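Local structure of ferredoxin-thioredoxin reductase variable chain, chloroplastic (Arabidopsis thaliana, 7C2B) at residues B[55-61]-B[85-89]. The protein is the variable subunit of the heterodimeric chloroplast ferredoxin-thioredoxin reductase, which probably passes electrons from reduced ferredoxin to thioredoxins in a two-electron reduction. Residues are numbered along the deposited sequence.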
loop_
_atom_site.group_PDB
_atom_site.type_symbol
_atom_site.label_atom_id
_atom_site.label_comp_id
_atom_site.label_asym_id
_atom_site.label_seq_id
_atom_site.Cartn_x
_atom_site.Cartn_y
_atom_site.Cartn_z
ATOM N N VAL B 55 -5.170 -7.616 -20.875
ATOM C CA VAL B 55 -4.448 -8.818 -21.266
ATOM C C VAL B 55 -4.458 -9.776 -20.086
ATOM O O VAL B 55 -4.118 -9.388 -18.965
ATOM C CB VAL B 55 -3.003 -8.511 -21.698
ATOM C CG1 VAL B 55 -2.260 -9.789 -22.037
ATOM C CG2 VAL B 55 -2.998 -7.569 -22.883
ATOM N N GLU B 56 -4.853 -11.022 -20.337
ATOM C CA GLU B 56 -4.762 -12.081 -19.340
ATOM C C GLU B 56 -3.407 -12.761 -19.490
ATOM O O GLU B 56 -3.085 -13.284 -20.563
ATOM C CB GLU B 56 -5.895 -13.097 -19.501
ATOM C CG GLU B 56 -5.704 -14.374 -18.645
ATOM C CD GLU B 56 -5.681 -14.102 -17.146
ATOM O OE1 GLU B 56 -6.701 -13.625 -16.598
ATOM O OE2 GLU B 56 -4.642 -14.369 -16.504
ATOM N N LEU B 57 -2.610 -12.750 -18.422
ATOM C CA LEU B 57 -1.238 -13.231 -18.535
ATOM C C LEU B 57 -1.085 -14.715 -18.231
ATOM O O LEU B 57 -0.036 -15.285 -18.551
ATOM C CB LEU B 57 -0.318 -12.448 -17.599
ATOM C CG LEU B 57 -0.087 -10.997 -18.030
ATOM C CD1 LEU B 57 0.969 -10.353 -17.157
ATOM C CD2 LEU B 57 0.321 -10.937 -19.504
ATOM N N MET B 58 -2.079 -15.350 -17.619
ATOM C CA MET B 58 -1.877 -16.729 -17.179
ATOM C C MET B 58 -1.531 -17.619 -18.362
ATOM O O MET B 58 -2.207 -17.595 -19.397
ATOM C CB MET B 58 -3.117 -17.268 -16.475
ATOM C CG MET B 58 -2.906 -18.714 -16.022
ATOM S SD MET B 58 -4.125 -19.170 -14.818
ATOM C CE MET B 58 -3.508 -20.797 -14.341
ATOM N N GLY B 59 -0.453 -18.383 -18.222
ATOM C CA GLY B 59 -0.003 -19.250 -19.286
ATOM C C GLY B 59 0.936 -18.611 -20.282
ATOM O O GLY B 59 1.546 -19.332 -21.079
ATOM N N MET B 60 1.076 -17.289 -20.275
ATOM C CA MET B 60 2.005 -16.642 -21.186
ATOM C C MET B 60 3.441 -16.862 -20.727
ATOM O O MET B 60 3.728 -16.957 -19.531
ATOM C CB MET B 60 1.703 -15.149 -21.293
ATOM C CG MET B 60 0.378 -14.899 -21.981
ATOM S SD MET B 60 0.056 -13.175 -22.347
ATOM C CE MET B 60 1.547 -12.741 -23.251
ATOM N N GLU B 61 4.343 -16.944 -21.695
ATOM C CA GLU B 61 5.751 -17.183 -21.433
ATOM C C GLU B 61 6.570 -15.964 -21.824
ATOM O O GLU B 61 6.315 -15.328 -22.855
ATOM C CB GLU B 61 6.230 -18.426 -22.186
ATOM C CG GLU B 61 5.475 -19.687 -21.756
ATOM C CD GLU B 61 5.871 -20.909 -22.555
ATOM O OE1 GLU B 61 6.657 -20.749 -23.516
ATOM O OE2 GLU B 61 5.400 -22.023 -22.219
ATOM N N GLN B 85 9.682 -9.603 -19.545
ATOM C CA GLN B 85 9.382 -9.194 -20.912
ATOM C C GLN B 85 8.514 -10.246 -21.586
ATOM O O GLN B 85 8.846 -11.435 -21.575
ATOM C CB GLN B 85 10.665 -8.981 -21.716
ATOM C CG GLN B 85 10.431 -8.638 -23.190
ATOM C CD GLN B 85 11.718 -8.237 -23.888
ATOM O OE1 GLN B 85 12.522 -7.492 -23.334
ATOM N NE2 GLN B 85 11.929 -8.748 -25.094
ATOM N N PHE B 86 7.397 -9.799 -22.162
ATOM C CA PHE B 86 6.482 -10.645 -22.910
ATOM C C PHE B 86 6.364 -10.105 -24.326
ATOM O O PHE B 86 6.554 -8.914 -24.566
ATOM C CB PHE B 86 5.078 -10.675 -22.282
ATOM C CG PHE B 86 5.030 -11.285 -20.910
ATOM C CD1 PHE B 86 4.895 -12.657 -20.751
ATOM C CD2 PHE B 86 5.088 -10.484 -19.776
ATOM C CE1 PHE B 86 4.843 -13.224 -19.490
ATOM C CE2 PHE B 86 5.035 -11.039 -18.516
ATOM C CZ PHE B 86 4.908 -12.417 -18.369
ATOM N N VAL B 87 6.056 -10.992 -25.261
ATOM C CA VAL B 87 5.606 -10.611 -26.594
ATOM C C VAL B 87 4.297 -11.340 -26.843
ATOM O O VAL B 87 4.222 -12.557 -26.648
ATOM C CB VAL B 87 6.633 -10.958 -27.690
ATOM C CG1 VAL B 87 6.209 -10.325 -29.016
ATOM C CG2 VAL B 87 8.026 -10.475 -27.303
ATOM N N LYS B 88 3.262 -10.601 -27.237
ATOM C CA LYS B 88 1.949 -11.184 -27.491
ATOM C C LYS B 88 1.510 -10.867 -28.913
ATOM O O LYS B 88 1.536 -9.705 -29.336
ATOM C CB LYS B 88 0.900 -10.673 -26.503
ATOM C CG LYS B 88 -0.425 -11.418 -26.598
ATOM C CD LYS B 88 -1.567 -10.603 -26.017
ATOM C CE LYS B 88 -2.903 -11.104 -26.525
ATOM N NZ LYS B 88 -3.175 -12.486 -26.050
ATOM N N GLU B 89 1.118 -11.909 -29.641
ATOM C CA GLU B 89 0.612 -11.748 -30.994
ATOM C C GLU B 89 -0.785 -11.151 -30.952
ATOM O O GLU B 89 -1.669 -11.663 -30.260
ATOM C CB GLU B 89 0.590 -13.099 -31.708
ATOM C CG GLU B 89 1.826 -13.382 -32.542
ATOM C CD GLU B 89 1.984 -12.397 -33.676
ATOM O OE1 GLU B 89 3.067 -11.780 -33.779
ATOM O OE2 GLU B 89 1.020 -12.226 -34.457
HETATM O O HOH W 1 -3.394 -13.231 -23.379
HETATM O O HOH W 2 6.532 -13.681 -24.666
#
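Val-55, at the start of segment 55-61, lays CG1 against the aliphatic shaft of Lys-88, 4.1 Å from its CD. The amine of that lysine reaches the backbone through water 1, which accepts from Lys-88 NZ (2.8 Å) and donates to Glu-56 O (2.8 Å). A type II turn follows from Leu-57 to Met-60, closed by Met-60 N to Leu-57 O (2.9 Å), with Gly-59 at its positive-phi position; Glu-56 OE2 accepts from Met-58 N (3.0 Å). The turn brings Leu-57 and Met-60 to the ring of Phe-86: Leu-57 CD1 lies 4.3 Å from Phe-86 CE2, Met-60 CB 4.1 Å from Phe-86 CD1. Met-60 CE runs on to Lys-88 CB (3.9 Å). At Glu-61, water 2 bridges Glu-61 O (2.5 Å) and Val-87 N (2.8 Å), linking two strand backbones, while the carboxylate forms a salt bridge with Arg-39. In this SH3-clan domain, the turn thus connects the 45-46/55-56 hairpin to the main antiparallel sheet, where 82-90 lies between 61-67 and 94-102 and Phe-86 meets Phe-98.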